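Local coordinates for protein alginase (Pseudoalteromonas, PDB 4Q8K) that probably cleaves alginate by beta-elimination, as a polysaccharide lyase of family 18 whose catalytic domain has a beta-jelly-roll fold, at residues T202-E206 with T365-N369; N185-Y191 with K318-Q324; S168-P174 with S355-T360; E209-E215 with T280-N286. All blocks are in the same frame, centred on the assembly; numbering follows the deposited sequence.

Contact 1. Residues T202-E206 with T365-N369; sequences TQTYE and TRETN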
loop_
_atom_site.group_PDB
_atom_site.type_symbol
_atom_site.label_atom_id
_atom_site.label_comp_id
_atom_site.label_asym_id
_atom_site.label_seq_id
_atom_site.Cartn_x
_atom_site.Cartn_y
_atom_site.Cartn_z
ATOM N N THR A 202 -17.679 -2.810 -8.208
ATOM C CA THR A 202 -18.904 -2.081 -8.519
ATOM C C THR A 202 -20.045 -2.342 -7.535
ATOM O O THR A 202 -21.145 -1.816 -7.703
ATOM C CB THR A 202 -19.407 -2.430 -9.934
ATOM O OG1 THR A 202 -19.492 -3.854 -10.073
ATOM C CG2 THR A 202 -18.459 -1.876 -10.990
ATOM N N GLN A 203 -19.797 -3.154 -6.517
ATOM C CA GLN A 203 -20.839 -3.476 -5.556
ATOM C C GLN A 203 -20.603 -2.916 -4.171
ATOM O O GLN A 203 -21.323 -3.251 -3.239
ATOM C CB GLN A 203 -21.048 -4.987 -5.469
ATOM C CG GLN A 203 -21.573 -5.596 -6.745
ATOM C CD GLN A 203 -21.784 -7.080 -6.612
ATOM O OE1 GLN A 203 -20.921 -7.795 -6.096
ATOM N NE2 GLN A 203 -22.946 -7.558 -7.057
ATOM N N THR A 204 -19.584 -2.082 -3.986
ATOM C CA THR A 204 -19.400 -1.406 -2.714
ATOM C C THR A 204 -19.107 0.052 -2.791
ATOM O O THR A 204 -18.520 0.509 -3.716
ATOM C CB THR A 204 -18.217 -1.948 -1.872
ATOM O OG1 THR A 204 -17.021 -1.927 -2.635
ATOM C CG2 THR A 204 -18.455 -3.311 -1.468
ATOM N N TYR A 205 -19.434 0.738 -1.718
ATOM C CA TYR A 205 -18.971 2.071 -1.477
ATOM C C TYR A 205 -18.021 1.999 -0.274
ATOM O O TYR A 205 -18.433 1.679 0.788
ATOM C CB TYR A 205 -20.140 3.041 -1.232
ATOM C CG TYR A 205 -19.696 4.426 -0.910
ATOM C CD1 TYR A 205 -19.356 5.315 -1.898
ATOM C CD2 TYR A 205 -19.578 4.831 0.378
ATOM C CE1 TYR A 205 -18.930 6.567 -1.597
ATOM C CE2 TYR A 205 -19.140 6.076 0.679
ATOM C CZ TYR A 205 -18.825 6.931 -0.315
ATOM O OH TYR A 205 -18.390 8.147 0.018
ATOM N N GLU A 206 -16.742 2.258 -0.492
ATOM C CA GLU A 206 -15.745 2.243 0.568
ATOM C C GLU A 206 -15.003 3.535 0.666
ATOM O O GLU A 206 -14.663 4.120 -0.316
ATOM C CB GLU A 206 -14.628 1.281 0.289
ATOM C CG GLU A 206 -14.952 -0.112 0.025
ATOM C CD GLU A 206 -13.716 -0.847 -0.475
ATOM O OE1 GLU A 206 -12.987 -1.332 0.374
ATOM O OE2 GLU A 206 -13.533 -0.921 -1.685
ATOM N N THR A 365 -15.014 2.877 6.058
ATOM C CA THR A 365 -16.413 2.524 5.921
ATOM C C THR A 365 -16.620 1.701 4.695
ATOM O O THR A 365 -15.976 1.892 3.707
ATOM C CB THR A 365 -17.337 3.752 5.827
ATOM O OG1 THR A 365 -17.187 4.336 4.556
ATOM C CG2 THR A 365 -17.031 4.759 6.834
ATOM N N ARG A 366 -17.579 0.798 4.795
ATOM C CA ARG A 366 -17.881 -0.138 3.769
ATOM C C ARG A 366 -19.381 -0.408 3.711
ATOM O O ARG A 366 -19.953 -0.846 4.660
ATOM C CB ARG A 366 -17.186 -1.441 4.076
ATOM C CG ARG A 366 -17.407 -2.551 3.103
ATOM C CD ARG A 366 -16.758 -3.826 3.622
ATOM N NE ARG A 366 -16.849 -4.884 2.650
ATOM C CZ ARG A 366 -16.063 -4.992 1.606
ATOM N NH1 ARG A 366 -15.121 -4.121 1.421
ATOM N NH2 ARG A 366 -16.226 -5.961 0.765
ATOM N N GLU A 367 -19.990 -0.090 2.587
ATOM C CA GLU A 367 -21.376 -0.445 2.310
ATOM C C GLU A 367 -21.555 -1.197 1.016
ATOM O O GLU A 367 -21.062 -0.827 -0.010
ATOM C CB GLU A 367 -22.293 0.771 2.344
ATOM C CG GLU A 367 -21.703 2.051 1.836
ATOM C CD GLU A 367 -21.859 3.199 2.806
ATOM O OE1 GLU A 367 -21.738 2.981 4.013
ATOM O OE2 GLU A 367 -22.111 4.324 2.352
ATOM N N THR A 368 -22.296 -2.277 1.076
ATOM C CA THR A 368 -22.420 -3.148 -0.066
ATOM C C THR A 368 -23.813 -3.072 -0.705
ATOM O O THR A 368 -24.785 -2.779 -0.037
ATOM C CB THR A 368 -22.097 -4.587 0.336
ATOM O OG1 THR A 368 -20.947 -4.583 1.166
ATOM C CG2 THR A 368 -21.799 -5.395 -0.864
ATOM N N ASN A 369 -23.891 -3.355 -1.998
ATOM C CA ASN A 369 -25.133 -3.226 -2.754
ATOM C C ASN A 369 -25.263 -4.352 -3.762
ATOM O O ASN A 369 -24.792 -5.476 -3.398
ATOM C CB ASN A 369 -25.187 -1.873 -3.445
ATOM C CG ASN A 369 -26.595 -1.430 -3.769
ATOM O OD1 ASN A 369 -27.260 -2.037 -4.594
ATOM N ND2 ASN A 369 -27.044 -0.349 -3.140
HETATM O O HOH W 1 -12.770 -4.100 -0.434
#

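Contact 2. Residues N185-Y191 with K318-Q324; sequences NGWRHEY and KFGNYLQ. With SO4 (sulfate ion), chain D.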
loop_
_atom_site.group_PDB
_atom_site.type_symbol
_atom_site.label_atom_id
_atom_site.label_comp_id
_atom_site.label_asym_id
_atom_site.label_seq_id
_atom_site.Cartn_x
_atom_site.Cartn_y
_atom_site.Cartn_z
ATOM N N ASN A 185 6.541 -10.113 -3.713
ATOM C CA ASN A 185 7.814 -9.660 -4.211
ATOM C C ASN A 185 8.449 -8.742 -3.173
ATOM O O ASN A 185 8.922 -7.682 -3.445
ATOM C CB ASN A 185 7.674 -9.036 -5.624
ATOM C CG ASN A 185 6.247 -8.592 -5.927
ATOM O OD1 ASN A 185 5.748 -7.680 -5.288
ATOM N ND2 ASN A 185 5.544 -9.349 -6.768
ATOM N N GLY A 186 8.418 -9.198 -1.943
ATOM C CA GLY A 186 8.985 -8.432 -0.858
ATOM C C GLY A 186 8.510 -8.931 0.484
ATOM O O GLY A 186 8.184 -10.110 0.643
ATOM N N TRP A 187 8.483 -8.027 1.451
ATOM C CA TRP A 187 7.988 -8.330 2.786
ATOM C C TRP A 187 6.832 -7.398 3.059
ATOM O O TRP A 187 6.878 -6.241 2.654
ATOM C CB TRP A 187 9.063 -8.059 3.822
ATOM C CG TRP A 187 9.961 -9.219 4.089
ATOM C CD1 TRP A 187 9.751 -10.526 3.739
ATOM C CD2 TRP A 187 11.226 -9.174 4.743
ATOM N NE1 TRP A 187 10.810 -11.303 4.161
ATOM C CE2 TRP A 187 11.720 -10.495 4.789
ATOM C CE3 TRP A 187 11.977 -8.148 5.323
ATOM C CZ2 TRP A 187 12.948 -10.808 5.362
ATOM C CZ3 TRP A 187 13.187 -8.461 5.906
ATOM C CH2 TRP A 187 13.658 -9.783 5.925
ATOM N N ARG A 188 5.806 -7.882 3.751
ATOM C CA ARG A 188 4.671 -7.015 4.063
ATOM C C ARG A 188 4.246 -7.046 5.524
ATOM O O ARG A 188 4.510 -8.007 6.261
ATOM C CB ARG A 188 3.462 -7.325 3.170
ATOM C CG ARG A 188 2.658 -8.534 3.633
ATOM C CD ARG A 188 1.618 -8.943 2.615
ATOM N NE ARG A 188 2.214 -9.270 1.324
ATOM C CZ ARG A 188 1.535 -9.701 0.268
ATOM N NH1 ARG A 188 0.215 -9.853 0.328
ATOM N NH2 ARG A 188 2.180 -9.979 -0.858
ATOM N N HIS A 189 3.579 -5.968 5.919
ATOM C CA HIS A 189 2.877 -5.879 7.190
ATOM C C HIS A 189 1.605 -5.115 6.840
ATOM O O HIS A 189 1.663 -3.920 6.567
ATOM C CB HIS A 189 3.698 -5.099 8.194
ATOM C CG HIS A 189 3.385 -5.434 9.618
ATOM N ND1 HIS A 189 3.882 -4.712 10.675
ATOM C CD2 HIS A 189 2.616 -6.415 10.153
ATOM C CE1 HIS A 189 3.448 -5.241 11.812
ATOM N NE2 HIS A 189 2.682 -6.274 11.521
ATOM N N GLU A 190 0.467 -5.804 6.831
ATOM C CA GLU A 190 -0.686 -5.322 6.085
ATOM C C GLU A 190 -2.002 -5.893 6.608
ATOM O O GLU A 190 -2.042 -7.015 7.136
ATOM C CB GLU A 190 -0.479 -5.770 4.641
ATOM C CG GLU A 190 -1.468 -5.304 3.613
ATOM C CD GLU A 190 -1.060 -5.789 2.238
ATOM O OE1 GLU A 190 -1.306 -6.975 1.913
ATOM O OE2 GLU A 190 -0.470 -4.990 1.491
ATOM N N TYR A 191 -3.075 -5.121 6.448
ATOM C CA TYR A 191 -4.420 -5.615 6.717
ATOM C C TYR A 191 -5.147 -5.798 5.388
ATOM O O TYR A 191 -4.926 -5.033 4.449
ATOM C CB TYR A 191 -5.207 -4.618 7.566
ATOM C CG TYR A 191 -4.848 -4.572 9.034
ATOM C CD1 TYR A 191 -5.224 -5.598 9.894
ATOM C CD2 TYR A 191 -4.165 -3.485 9.568
ATOM C CE1 TYR A 191 -4.916 -5.543 11.235
ATOM C CE2 TYR A 191 -3.846 -3.425 10.903
ATOM C CZ TYR A 191 -4.227 -4.457 11.734
ATOM O OH TYR A 191 -3.905 -4.400 13.068
ATOM N N LYS A 318 -6.618 -3.450 0.784
ATOM C CA LYS A 318 -5.569 -3.700 1.764
ATOM C C LYS A 318 -4.847 -2.407 2.086
ATOM O O LYS A 318 -4.809 -1.483 1.264
ATOM C CB LYS A 318 -4.541 -4.709 1.229
ATOM C CG LYS A 318 -5.132 -5.872 0.469
ATOM C CD LYS A 318 -4.110 -6.986 0.268
ATOM C CE LYS A 318 -2.997 -6.578 -0.676
ATOM N NZ LYS A 318 -1.993 -7.696 -0.814
ATOM N N PHE A 319 -4.247 -2.334 3.266
ATOM C CA PHE A 319 -3.438 -1.162 3.584
ATOM C C PHE A 319 -2.396 -1.539 4.624
ATOM O O PHE A 319 -2.569 -2.517 5.352
ATOM C CB PHE A 319 -4.326 -0.018 4.083
ATOM C CG PHE A 319 -4.957 -0.286 5.418
ATOM C CD1 PHE A 319 -6.137 -1.008 5.503
ATOM C CD2 PHE A 319 -4.376 0.182 6.576
ATOM C CE1 PHE A 319 -6.722 -1.261 6.737
ATOM C CE2 PHE A 319 -4.956 -0.066 7.814
ATOM C CZ PHE A 319 -6.133 -0.786 7.886
ATOM N N GLY A 320 -1.315 -0.766 4.670
ATOM C CA GLY A 320 -0.205 -1.018 5.572
ATOM C C GLY A 320 1.115 -0.673 4.910
ATOM O O GLY A 320 1.302 0.425 4.388
ATOM N N ASN A 321 2.047 -1.615 4.919
ATOM C CA ASN A 321 3.352 -1.331 4.355
ATOM C C ASN A 321 3.844 -2.603 3.693
ATOM O O ASN A 321 4.277 -3.542 4.374
ATOM C CB ASN A 321 4.294 -0.841 5.463
ATOM C CG ASN A 321 5.703 -0.552 4.966
ATOM O OD1 ASN A 321 6.046 -0.847 3.825
ATOM N ND2 ASN A 321 6.529 0.002 5.841
ATOM N N TYR A 322 3.709 -2.649 2.370
ATOM C CA TYR A 322 4.183 -3.770 1.569
ATOM C C TYR A 322 5.461 -3.343 0.851
ATOM O O TYR A 322 5.411 -2.745 -0.219
ATOM C CB TYR A 322 3.099 -4.142 0.563
ATOM C CG TYR A 322 3.385 -5.314 -0.342
ATOM C CD1 TYR A 322 4.527 -6.094 -0.194
ATOM C CD2 TYR A 322 2.505 -5.634 -1.369
ATOM C CE1 TYR A 322 4.771 -7.161 -1.032
ATOM C CE2 TYR A 322 2.744 -6.701 -2.219
ATOM C CZ TYR A 322 3.886 -7.461 -2.042
ATOM O OH TYR A 322 4.128 -8.526 -2.881
ATOM N N LEU A 323 6.604 -3.661 1.460
ATOM C CA LEU A 323 7.919 -3.243 0.972
ATOM C C LEU A 323 8.362 -4.054 -0.249
ATOM O O LEU A 323 8.417 -5.288 -0.206
ATOM C CB LEU A 323 8.946 -3.376 2.103
ATOM C CG LEU A 323 10.337 -2.749 1.928
ATOM C CD1 LEU A 323 10.242 -1.229 1.868
ATOM C CD2 LEU A 323 11.258 -3.200 3.071
ATOM N N GLN A 324 8.664 -3.343 -1.336
ATOM C CA GLN A 324 8.935 -3.941 -2.633
ATOM C C GLN A 324 10.421 -4.249 -2.781
ATOM O O GLN A 324 11.257 -3.385 -2.535
ATOM C CB GLN A 324 8.512 -2.976 -3.747
ATOM C CG GLN A 324 7.036 -2.560 -3.682
ATOM C CD GLN A 324 6.092 -3.739 -3.887
ATOM O OE1 GLN A 324 5.383 -4.153 -2.964
ATOM N NE2 GLN A 324 6.073 -4.277 -5.102
HETATM S S SO4 D . -0.345 -11.703 -3.250
HETATM O O1 SO4 D . -0.949 -12.995 -3.585
HETATM O O2 SO4 D . -0.702 -10.736 -4.290
HETATM O O3 SO4 D . -0.834 -11.276 -1.942
HETATM O O4 SO4 D . 1.103 -11.847 -3.209
#

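Contact 3. Residues S168-P174 with S355-T360; sequences STLVFVP and SKVTMT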
loop_
_atom_site.group_PDB
_atom_site.type_symbol
_atom_site.label_atom_id
_atom_site.label_comp_id
_atom_site.label_asym_id
_atom_site.label_seq_id
_atom_site.Cartn_x
_atom_site.Cartn_y
_atom_site.Cartn_z
ATOM N N SER A 168 -4.781 4.154 19.461
ATOM C CA SER A 168 -4.960 5.151 18.416
ATOM C C SER A 168 -3.888 5.145 17.306
ATOM O O SER A 168 -3.874 6.012 16.473
ATOM C CB SER A 168 -5.050 6.536 19.046
ATOM O OG SER A 168 -6.020 6.586 20.044
ATOM N N THR A 169 -3.013 4.149 17.292
ATOM C CA THR A 169 -1.890 4.145 16.355
ATOM C C THR A 169 -1.628 2.777 15.725
ATOM O O THR A 169 -1.603 1.761 16.416
ATOM C CB THR A 169 -0.595 4.604 17.048
ATOM O OG1 THR A 169 -0.859 5.747 17.871
ATOM C CG2 THR A 169 0.465 4.952 16.018
ATOM N N LEU A 170 -1.441 2.759 14.406
ATOM C CA LEU A 170 -1.008 1.555 13.710
ATOM C C LEU A 170 0.402 1.763 13.170
ATOM O O LEU A 170 0.685 2.771 12.520
ATOM C CB LEU A 170 -1.952 1.212 12.555
ATOM C CG LEU A 170 -3.403 0.864 12.897
ATOM C CD1 LEU A 170 -4.209 0.690 11.625
ATOM C CD2 LEU A 170 -3.473 -0.399 13.745
ATOM N N VAL A 171 1.289 0.815 13.452
ATOM C CA VAL A 171 2.658 0.883 12.947
ATOM C C VAL A 171 2.968 -0.355 12.128
ATOM O O VAL A 171 2.924 -1.469 12.643
ATOM C CB VAL A 171 3.683 0.994 14.090
ATOM C CG1 VAL A 171 5.088 0.714 13.562
ATOM C CG2 VAL A 171 3.601 2.365 14.744
ATOM N N PHE A 172 3.284 -0.155 10.853
ATOM C CA PHE A 172 3.554 -1.265 9.945
ATOM C C PHE A 172 5.040 -1.339 9.634
ATOM O O PHE A 172 5.609 -0.420 9.041
ATOM C CB PHE A 172 2.746 -1.124 8.652
ATOM C CG PHE A 172 1.253 -1.052 8.874
ATOM C CD1 PHE A 172 0.502 -2.213 9.013
ATOM C CD2 PHE A 172 0.606 0.167 8.960
ATOM C CE1 PHE A 172 -0.868 -2.159 9.221
ATOM C CE2 PHE A 172 -0.770 0.224 9.171
ATOM C CZ PHE A 172 -1.498 -0.932 9.302
ATOM N N VAL A 173 5.662 -2.443 10.046
ATOM C CA VAL A 173 7.106 -2.603 9.961
ATOM C C VAL A 173 7.448 -3.948 9.323
ATOM O O VAL A 173 7.692 -4.937 10.018
ATOM C CB VAL A 173 7.726 -2.524 11.354
ATOM C CG1 VAL A 173 7.918 -1.067 11.774
ATOM C CG2 VAL A 173 6.838 -3.270 12.370
ATOM N N PRO A 174 7.442 -4.000 7.989
ATOM C CA PRO A 174 7.660 -5.240 7.239
ATOM C C PRO A 174 9.070 -5.824 7.430
ATOM O O PRO A 174 9.229 -7.035 7.278
ATOM C CB PRO A 174 7.431 -4.809 5.789
ATOM C CG PRO A 174 7.731 -3.338 5.794
ATOM C CD PRO A 174 7.191 -2.851 7.096
ATOM N N SER A 355 11.881 1.011 7.520
ATOM C CA SER A 355 10.652 1.148 6.741
ATOM C C SER A 355 9.459 1.038 7.675
ATOM O O SER A 355 8.951 -0.056 7.934
ATOM C CB SER A 355 10.555 0.101 5.636
ATOM O OG SER A 355 9.366 0.294 4.863
ATOM N N LYS A 356 9.033 2.184 8.189
ATOM C CA LYS A 356 7.974 2.231 9.176
ATOM C C LYS A 356 6.874 3.162 8.695
ATOM O O LYS A 356 7.090 4.367 8.557
ATOM C CB LYS A 356 8.518 2.724 10.520
ATOM C CG LYS A 356 7.452 2.824 11.606
ATOM C CD LYS A 356 7.977 3.511 12.850
ATOM C CE LYS A 356 9.006 2.639 13.556
ATOM N NZ LYS A 356 9.369 3.186 14.893
ATOM N N VAL A 357 5.703 2.592 8.432
ATOM C CA VAL A 357 4.520 3.387 8.102
ATOM C C VAL A 357 3.613 3.479 9.336
ATOM O O VAL A 357 3.141 2.464 9.852
ATOM C CB VAL A 357 3.749 2.811 6.897
ATOM C CG1 VAL A 357 2.453 3.597 6.644
ATOM C CG2 VAL A 357 4.621 2.834 5.645
ATOM N N THR A 358 3.389 4.701 9.808
ATOM C CA THR A 358 2.569 4.932 10.991
ATOM C C THR A 358 1.258 5.581 10.572
ATOM O O THR A 358 1.262 6.621 9.920
ATOM C CB THR A 358 3.282 5.855 11.994
ATOM O OG1 THR A 358 4.527 5.266 12.388
ATOM C CG2 THR A 358 2.428 6.067 13.235
ATOM N N MET A 359 0.141 4.966 10.941
ATOM C CA MET A 359 -1.153 5.505 10.553
ATOM C C MET A 359 -1.984 5.883 11.764
ATOM O O MET A 359 -2.146 5.088 12.683
ATOM C CB MET A 359 -1.913 4.498 9.689
ATOM C CG MET A 359 -1.302 4.294 8.334
ATOM S SD MET A 359 -2.356 3.359 7.235
ATOM C CE MET A 359 -1.206 2.960 5.919
ATOM N N THR A 360 -2.490 7.113 11.751
ATOM C CA THR A 360 -3.319 7.653 12.812
ATOM C C THR A 360 -4.566 8.279 12.188
ATOM O O THR A 360 -4.671 8.381 10.956
ATOM C CB THR A 360 -2.570 8.735 13.605
ATOM O OG1 THR A 360 -2.019 9.696 12.694
ATOM C CG2 THR A 360 -1.435 8.115 14.441
#

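Contact 4. Residues E209-E215 with T280-N286; sequences EATVKVE and TSGETFN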
loop_
_atom_site.group_PDB
_atom_site.type_symbol
_atom_site.label_atom_id
_atom_site.label_comp_id
_atom_site.label_asym_id
_atom_site.label_seq_id
_atom_site.Cartn_x
_atom_site.Cartn_y
_atom_site.Cartn_z
ATOM N N GLU A 209 -9.511 6.511 5.081
ATOM C CA GLU A 209 -8.742 7.717 5.316
ATOM C C GLU A 209 -7.771 7.474 6.456
ATOM O O GLU A 209 -8.100 6.783 7.419
ATOM C CB GLU A 209 -9.650 8.909 5.635
ATOM C CG GLU A 209 -8.894 10.232 5.748
ATOM C CD GLU A 209 -9.775 11.455 5.550
ATOM O OE1 GLU A 209 -11.016 11.312 5.483
ATOM O OE2 GLU A 209 -9.214 12.567 5.449
ATOM N N ALA A 210 -6.575 8.036 6.330
ATOM C CA ALA A 210 -5.563 7.924 7.360
ATOM C C ALA A 210 -4.573 9.077 7.268
ATOM O O ALA A 210 -4.329 9.628 6.186
ATOM C CB ALA A 210 -4.842 6.592 7.244
ATOM N N THR A 211 -4.048 9.464 8.420
ATOM C CA THR A 211 -2.892 10.335 8.516
ATOM C C THR A 211 -1.673 9.411 8.517
ATOM O O THR A 211 -1.536 8.536 9.387
ATOM C CB THR A 211 -2.954 11.163 9.812
ATOM O OG1 THR A 211 -4.054 12.079 9.733
ATOM C CG2 THR A 211 -1.670 11.942 10.046
ATOM N N VAL A 212 -0.810 9.585 7.520
ATOM C CA VAL A 212 0.266 8.640 7.269
ATOM C C VAL A 212 1.643 9.266 7.422
ATOM O O VAL A 212 1.995 10.196 6.696
ATOM C CB VAL A 212 0.174 8.044 5.834
ATOM C CG1 VAL A 212 1.259 6.985 5.627
ATOM C CG2 VAL A 212 -1.198 7.458 5.568
ATOM N N LYS A 213 2.427 8.734 8.354
ATOM C CA LYS A 213 3.821 9.152 8.496
ATOM C C LYS A 213 4.710 8.043 7.951
ATOM O O LYS A 213 4.477 6.867 8.219
ATOM C CB LYS A 213 4.145 9.457 9.961
ATOM C CG LYS A 213 5.590 9.854 10.231
ATOM C CD LYS A 213 5.820 10.114 11.723
ATOM C CE LYS A 213 7.295 10.362 12.026
ATOM N NZ LYS A 213 7.557 10.696 13.460
ATOM N N VAL A 214 5.716 8.406 7.165
ATOM C CA VAL A 214 6.589 7.400 6.579
ATOM C C VAL A 214 8.033 7.685 6.951
ATOM O O VAL A 214 8.517 8.796 6.770
ATOM C CB VAL A 214 6.448 7.336 5.035
ATOM C CG1 VAL A 214 7.360 6.267 4.464
ATOM C CG2 VAL A 214 4.995 7.064 4.627
ATOM N N GLU A 215 8.702 6.684 7.515
ATOM C CA GLU A 215 10.126 6.774 7.807
ATOM C C GLU A 215 10.776 5.599 7.096
ATOM O O GLU A 215 10.450 4.444 7.376
ATOM C CB GLU A 215 10.376 6.681 9.309
ATOM C CG GLU A 215 9.752 7.798 10.130
ATOM C CD GLU A 215 9.707 7.454 11.608
ATOM O OE1 GLU A 215 10.692 7.755 12.314
ATOM O OE2 GLU A 215 8.702 6.859 12.060
ATOM N N THR A 280 9.889 13.633 2.498
ATOM C CA THR A 280 11.116 13.073 3.028
ATOM C C THR A 280 10.796 12.205 4.247
ATOM O O THR A 280 9.734 12.328 4.867
ATOM C CB THR A 280 12.174 14.165 3.357
ATOM O OG1 THR A 280 11.654 15.075 4.339
ATOM C CG2 THR A 280 12.549 14.935 2.094
ATOM N N SER A 281 11.709 11.305 4.566
ATOM C CA SER A 281 11.522 10.399 5.690
ATOM C C SER A 281 11.215 11.165 6.977
ATOM O O SER A 281 11.928 12.107 7.341
ATOM C CB SER A 281 12.773 9.544 5.877
ATOM O OG SER A 281 12.566 8.580 6.886
ATOM N N GLY A 282 10.143 10.769 7.659
ATOM C CA GLY A 282 9.748 11.439 8.884
ATOM C C GLY A 282 8.570 12.382 8.690
ATOM O O GLY A 282 7.963 12.838 9.654
ATOM N N GLU A 283 8.250 12.689 7.442
ATOM C CA GLU A 283 7.133 13.585 7.163
ATOM C C GLU A 283 5.803 12.839 7.174
ATOM O O GLU A 283 5.778 11.608 7.175
ATOM C CB GLU A 283 7.356 14.331 5.849
ATOM C CG GLU A 283 8.434 15.400 5.959
ATOM C CD GLU A 283 8.531 16.270 4.721
ATOM O OE1 GLU A 283 8.783 17.485 4.874
ATOM O OE2 GLU A 283 8.361 15.745 3.601
ATOM N N THR A 284 4.704 13.592 7.184
ATOM C CA THR A 284 3.373 13.014 7.315
ATOM C C THR A 284 2.447 13.632 6.279
ATOM O O THR A 284 2.579 14.812 5.957
ATOM C CB THR A 284 2.795 13.277 8.725
ATOM O OG1 THR A 284 3.656 12.703 9.721
ATOM C CG2 THR A 284 1.392 12.688 8.867
ATOM N N PHE A 285 1.532 12.831 5.736
ATOM C CA PHE A 285 0.534 13.352 4.802
ATOM C C PHE A 285 -0.818 12.705 5.063
ATOM O O PHE A 285 -0.917 11.746 5.830
ATOM C CB PHE A 285 0.972 13.139 3.350
ATOM C CG PHE A 285 1.031 11.683 2.923
ATOM C CD1 PHE A 285 2.152 10.913 3.159
ATOM C CD2 PHE A 285 -0.031 11.106 2.237
ATOM C CE1 PHE A 285 2.201 9.585 2.746
ATOM C CE2 PHE A 285 0.012 9.795 1.822
ATOM C CZ PHE A 285 1.129 9.026 2.070
ATOM N N ASN A 286 -1.861 13.240 4.437
ATOM C CA ASN A 286 -3.190 12.677 4.577
ATOM C C ASN A 286 -3.556 11.859 3.354
ATOM O O ASN A 286 -3.377 12.306 2.216
ATOM C CB ASN A 286 -4.221 13.792 4.789
ATOM C CG ASN A 286 -5.553 13.267 5.294
ATOM O OD1 ASN A 286 -5.697 12.959 6.479
ATOM N ND2 ASN A 286 -6.536 13.168 4.403
HETATM O O HOH W 2 -6.703 11.266 8.575
HETATM O O HOH W 3 9.077 12.787 12.053
#

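Contact 1. Residues T202-E206 with T365-N369
Backbone bonds tie Tyr205 to Glu367 in both directions, Tyr205 N to Glu367 O at 2.8 Å and Glu367 N to Tyr205 O at 3.0 Å. A third bond, Asn369 N to Gln203 O, prolongs the ladder to the last modelled residue. Glu206 and Arg366 lie side by side, carboxylate and guanidinium planes 82° apart. Their salt bridge is long, 3.7 Å from OE1 to NH1, and water 1 spans it, donating a hydrogen bond to Glu206 OE1 and accepting one from Arg366 NH1. Tyr364 OH is hydrogen-bonded to both Glu206 OE1 and Arg366 NH1, while Leu197 O takes Arg366 NH2. In van der Waals contact, Thr204 CG2 lies over one face of the Arg366 guanidinium, toward its rim, 4.1 Å from NH2. On the opposite face of the sheet, a bend at chi2 (-128°) brings Glu367 OE2 obliquely to Tyr205 CD2, 3.3 Å away. The arrangement is an antiparallel strand pair of a jelly-roll sheet, joining the end of strand 355-368 to the start of strand 204-216.

Contact 2. Residues N185-Y191 with K318-Q324
Two cations, Arg188 NH1 and Lys318 NZ, stand 3.3 Å apart, with anions beside them. Glu190 OE1 accepts a hydrogen bond from Lys318 NZ on its syn side, 30° out of the carboxylate plane, at 2.9 Å, and reaches Arg188 NH1 in a longer salt bridge. A sulfate, probably from the crystallisation liquor, takes Arg188 NH1 through O3 at 2.9 Å and NH2 through O4. With its chain bent at chi3 (59°), Arg188 holds its guanidinium over one face of the Tyr322 ring, the planes tilted 46°, in a cation-pi contact with CZ 4.2 Å from the centroid. Tyr322 OH accepts a hydrogen bond from Asn185 N at 3.0 Å. On the other face of the sheet, Tyr191 CB makes a CH-pi contact over the Phe319 ring. Paired backbone bonds join Trp187 with Leu323, His189 with Asn321 and Tyr191 with Phe319. Strand 186-193 lies between strand 154-157, whose Glu157 also pairs with Arg188, and the two strands flanking Gly320, where the chain turns a corner; helix 174-177 packs against Leu323.

Contact 3. Residues S168-P174 with S355-T360
Leu170 and Met359 exchange two backbone hydrogen bonds, the shorter from Met359 N to Leu170 O at 2.8 Å, and Phe172 does the same with Val357. Between these pairs Val171 faces Thr358, with Val171 CG2 3.9 Å from Thr358 OG1. Val171 CG1 also meets the chain of Lys356, 3.7 Å from its CG, and Val173 CG1 rests on the same methylene, giving the lysine an apolar bed. At the other end of the strand, Thr169 CG2 touches Thr358 CG2 at 3.6 Å. On the buried face, Met359 crosses Phe172 at about a right angle; its extended chain carries SD to 4.0 Å from Phe172 CE2, an oblique Met-aromatic contact. Next outward, Asp166 bonds Thr169 OG1, and Asn321 ND2 bonds Ser355 OG. Pro174, whose CD approaches Ser355 O at 3.4 Å, starts the helix for which Val173 is the N-cap residue. Strand 169-172 lies between strand 164-166 and strand 355-368, which continues the sheet into strand 204-216, while strand 321-324 packs against Pro174 and Val357.

Contact 4. Residues E209-E215 with T280-N286
Glu209 and Asn286 meet at their polar ends: Asn286 ND2 gives Glu209 OE2 a nearly straight hydrogen bond (167°, 2.9 Å) on the anti side of the carboxylate, 23° out of its plane. Thr211 OG1 is linked to Asn286 OD1 through water 2, and Thr211 CG2 presses tightly against Thr284 CG2 at 3.4 Å. Val212 pairs with Phe285 by two backbone bonds and sets CB over one ring face, 4.2 Å from the centroid, a CH-pi contact; Phe285 chi1 of 67° brings the ring there. Lys213, fully extended, runs its CB past Thr284 OG1 and carries CE to 3.5 Å from Gly282 O; water 3 donates to Gly282 O and accepts a weak bond from Lys213 NZ. Val214 bonds both ways with the type II turn Thr280-Glu283: N to Glu283 O and O to Gly282 N. Glu215 CG lies 3.8 Å from Gly282 CA. Strand 204-216 is flanked by strands 284-292 and 355-368, while Met279 of strand 271-280 packs on Val214 and Phe285.

Overall arrangement
Contacts 1, 3 and 4 belong to one seven-stranded antiparallel sheet. Contacts 3 and 4 have centres 10 Å apart and adjoin through backbone bonds between strands 355-368 and 204-216. Contact 1 joins the far ends of those same two strands, its centre about 26 Å from the centres of both. Contact 2 lies in the other, curled sheet, 11 Å between centres from contact 3, which it touches through His189 with Val173 and Asn321 with Ser355. Along the chain, contact 4 is nested within the loops closed by each of the others, contact 2 within that of contact 3, while contact 1 alternates with contacts 2 and 3. Sequence-distant strands thus interleave into the two facing sheets of the lyase jelly roll.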